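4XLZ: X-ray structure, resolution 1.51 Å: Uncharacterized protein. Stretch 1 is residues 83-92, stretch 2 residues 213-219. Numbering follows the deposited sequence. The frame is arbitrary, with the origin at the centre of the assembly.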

# COMPACT_ATOMS: atom_id res chain seq x y z
N GLU A 83 1.22 -10.51 25.47
CA GLU A 83 0.58 -10.86 26.73
C GLU A 83 -0.70 -10.11 27.03
O GLU A 83 -1.72 -10.69 27.43
CB GLU A 83 1.56 -10.77 27.91
CG GLU A 83 0.94 -11.40 29.20
CD GLU A 83 2.00 -11.54 30.35
OE1 GLU A 83 3.18 -11.14 30.17
OE2 GLU A 83 1.52 -12.13 31.41
N LEU A 84 -0.72 -8.78 26.73
CA LEU A 84 -1.93 -7.99 26.89
C LEU A 84 -3.07 -8.57 26.08
O LEU A 84 -4.20 -8.67 26.47
CB LEU A 84 -1.65 -6.55 26.58
CG LEU A 84 -2.86 -5.73 26.71
CD1 LEU A 84 -3.42 -5.69 28.23
CD2 LEU A 84 -2.42 -4.25 26.39
N ALA A 85 -2.76 -8.91 24.79
CA ALA A 85 -3.85 -9.40 23.98
C ALA A 85 -4.49 -10.69 24.50
O ALA A 85 -5.70 -10.87 24.44
CB ALA A 85 -3.28 -9.63 22.50
N LEU A 86 -3.57 -11.57 25.05
CA LEU A 86 -4.15 -12.78 25.59
C LEU A 86 -5.01 -12.49 26.85
O LEU A 86 -6.11 -13.07 26.98
CB LEU A 86 -2.94 -13.67 25.95
CG LEU A 86 -3.27 -14.99 26.60
CD1 LEU A 86 -4.09 -15.86 25.68
CD2 LEU A 86 -1.94 -15.67 27.01
N ILE A 87 -4.50 -11.55 27.67
CA ILE A 87 -5.28 -11.16 28.87
C ILE A 87 -6.62 -10.56 28.46
O ILE A 87 -7.72 -10.86 29.01
CB ILE A 87 -4.49 -10.13 29.68
CG1 ILE A 87 -3.30 -10.81 30.39
CG2 ILE A 87 -5.40 -9.33 30.67
CD1 ILE A 87 -2.25 -9.80 30.87
N ARG A 88 -6.63 -9.69 27.42
CA ARG A 88 -7.87 -9.10 26.99
C ARG A 88 -8.90 -9.99 26.36
O ARG A 88 -10.14 -9.73 26.43
CB ARG A 88 -7.57 -7.90 26.05
CG ARG A 88 -6.80 -6.83 26.85
CD ARG A 88 -6.57 -5.50 26.00
NE ARG A 88 -7.84 -4.82 25.82
CZ ARG A 88 -7.93 -3.55 25.27
NH1 ARG A 88 -6.77 -3.03 24.82
NH2 ARG A 88 -9.12 -2.95 25.16
N ARG A 89 -8.42 -11.14 25.73
CA ARG A 89 -9.39 -12.09 25.22
C ARG A 89 -10.17 -12.73 26.40
O ARG A 89 -11.39 -12.84 26.29
CB ARG A 89 -8.59 -13.16 24.44
CG ARG A 89 -9.63 -14.13 23.93
CD ARG A 89 -8.83 -15.28 23.39
NE ARG A 89 -8.10 -14.69 22.24
CZ ARG A 89 -8.26 -15.06 20.96
NH1 ARG A 89 -9.09 -16.11 20.63
NH2 ARG A 89 -7.56 -14.36 20.07
N ARG A 90 -9.40 -13.04 27.43
CA ARG A 90 -10.12 -13.64 28.60
C ARG A 90 -11.06 -12.61 29.30
O ARG A 90 -12.17 -12.96 29.69
CB ARG A 90 -9.09 -14.10 29.60
CG ARG A 90 -8.24 -15.21 28.98
CD ARG A 90 -6.88 -15.44 29.59
NE ARG A 90 -6.20 -16.63 28.99
CZ ARG A 90 -5.05 -17.14 29.45
NH1 ARG A 90 -4.44 -16.58 30.51
NH2 ARG A 90 -4.51 -18.20 28.83
N GLU A 91 -10.59 -11.35 29.38
CA GLU A 91 -11.50 -10.28 29.91
C GLU A 91 -12.77 -10.16 29.15
O GLU A 91 -13.85 -10.03 29.66
CB GLU A 91 -10.78 -8.95 29.90
CG GLU A 91 -9.68 -8.97 30.96
CD GLU A 91 -8.78 -7.77 31.04
OE1 GLU A 91 -7.95 -7.63 32.04
OE2 GLU A 91 -8.75 -6.93 30.07
N GLU A 92 -12.65 -10.19 27.79
CA GLU A 92 -13.87 -10.11 27.02
C GLU A 92 -14.81 -11.32 27.16
O GLU A 92 -16.02 -11.18 27.14
CB GLU A 92 -13.51 -9.89 25.47
CG GLU A 92 -14.74 -9.55 24.65
CD GLU A 92 -15.24 -8.12 24.86
OE1 GLU A 92 -15.02 -7.19 24.06
OE2 GLU A 92 -16.01 -7.87 25.83
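Stretch 2 213-219: RAHRSQF

Stretch 1 is helical throughout, part of a longer helix, and stretch 2 is a short irregular segment that lies along one side of it. Residues 216-218 have helical phi/psi angles without regular helical bonding, and the segment turns on itself through backbone bonds from Q218 N to H215 O (3.0 Å) and from F219 N to H215 O (3.1 Å). The contacts run in reverse order: the early residues of the helix meet S217 and Q218, the later ones H215 and A214. The nearest CA atoms are those of E91 and H215, 5.0 Å apart.

Along the helix, E83 lies out of reach, and contact begins at L84. Its side chain (chi1 t, chi2 p) brings CD1 to 3.8 Å from S217 CB and 4.0 Å from Q218 NE2, buried van der Waals packing. A85 and L86 do not take part. I87, one turn after L84, points toward stretch 2 but only grazes it, with CG2 4.1 Å from S217 CB.

R88 sets off sideways, yet its long side chain bends back at chi3 (p) and lays one face of the guanidinium against the Q218 amide, CZ to CD 3.4 Å. Such a flat group can pack by its face while its nitrogens bond in its plane; NH1 and NH2 find partners elsewhere in the structure, and NE donates to a water at 2.8 Å.

R89 faces away and R90 is out of reach, so the helix next meets stretch 2 at E91, the centre of the contact. Its carboxylate offers two acceptors to S217: the backbone N donates to OE1 of E91 at 2.8 Å, and S217 OG donates to OE2 of E91 at 2.7 Å. A serine suits this place because its short side chain, with chi1 p, lets hydroxyl and backbone amide serve the same carboxylate. The water on R88 NE also donates to E91 OE2 (2.9 Å) and bonds to H215 ND1 (2.8 Å), tying three side chains across the boundary. The aliphatic part of E91 packs too, with CG 3.4 Å from A214 O.

E92 closes the contact. Its CB points away overall, but the carboxylate comes back to the edge of the H215 ring, where NE2 donates a weak hydrogen bond to E92 OE2 at 3.1 Å. The imidazole thus uses both nitrogens, one on the water and one on E92, while a ring face lies over the backbone at E91.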

# COMPACT_ATOMS: atom_id res chain seq x y z
N ARG A 213 -15.90 -3.21 33.94
CA ARG A 213 -14.75 -3.39 34.80
C ARG A 213 -14.13 -4.78 34.72
O ARG A 213 -12.96 -4.95 35.14
CB ARG A 213 -15.20 -3.05 36.31
CG ARG A 213 -15.30 -1.59 36.55
CD ARG A 213 -14.75 -1.21 38.00
NE ARG A 213 -13.32 -1.20 38.01
CZ ARG A 213 -12.53 -0.75 38.99
NH1 ARG A 213 -13.06 -0.27 40.19
NH2 ARG A 213 -11.25 -0.87 38.90
N ALA A 214 -14.89 -5.74 34.12
CA ALA A 214 -14.33 -7.05 33.85
C ALA A 214 -13.04 -6.98 32.93
O ALA A 214 -12.16 -7.87 32.99
CB ALA A 214 -15.32 -7.94 33.19
N HIS A 215 -12.97 -5.83 32.16
CA HIS A 215 -11.75 -5.53 31.41
C HIS A 215 -10.74 -4.88 32.32
O HIS A 215 -10.44 -3.64 32.23
CB HIS A 215 -12.15 -4.59 30.23
CG HIS A 215 -13.00 -5.33 29.28
ND1 HIS A 215 -12.49 -5.98 28.13
CD2 HIS A 215 -14.33 -5.50 29.24
CE1 HIS A 215 -13.49 -6.53 27.49
NE2 HIS A 215 -14.65 -6.28 28.11
N ARG A 216 -10.28 -5.68 33.28
CA ARG A 216 -9.45 -5.15 34.37
C ARG A 216 -8.20 -4.44 33.91
O ARG A 216 -7.73 -3.47 34.48
CB ARG A 216 -9.04 -6.26 35.33
CG ARG A 216 -10.23 -6.88 36.01
CD ARG A 216 -9.80 -8.04 36.88
NE ARG A 216 -10.90 -8.99 37.06
CZ ARG A 216 -11.40 -9.33 38.26
NH1 ARG A 216 -12.41 -10.20 38.35
NH2 ARG A 216 -10.88 -8.78 39.37
N SER A 217 -7.55 -4.97 32.82
CA SER A 217 -6.30 -4.40 32.36
C SER A 217 -6.48 -2.96 31.86
O SER A 217 -5.48 -2.18 31.83
CB SER A 217 -5.79 -5.28 31.15
OG SER A 217 -6.70 -5.18 30.07
N GLN A 218 -7.70 -2.65 31.48
CA GLN A 218 -7.95 -1.30 30.99
C GLN A 218 -8.39 -0.34 32.11
O GLN A 218 -8.33 0.85 31.94
CB GLN A 218 -8.98 -1.27 29.84
CG GLN A 218 -8.49 -2.25 28.66
CD GLN A 218 -7.18 -1.94 28.18
OE1 GLN A 218 -7.00 -0.80 27.72
NE2 GLN A 218 -6.18 -2.74 28.42
N PHE A 219 -9.06 -0.94 33.04
CA PHE A 219 -9.84 -0.06 34.09
C PHE A 219 -9.27 -0.41 35.43
O PHE A 219 -9.95 -1.15 36.21
CB PHE A 219 -11.34 -0.35 33.96
CG PHE A 219 -11.87 0.17 32.63
CD1 PHE A 219 -11.86 1.57 32.40
CD2 PHE A 219 -12.25 -0.72 31.64
CE1 PHE A 219 -12.25 2.09 31.15
CE2 PHE A 219 -12.71 -0.21 30.36
CZ PHE A 219 -12.65 1.16 30.09
O HOH W 1 -9.78 -5.68 27.66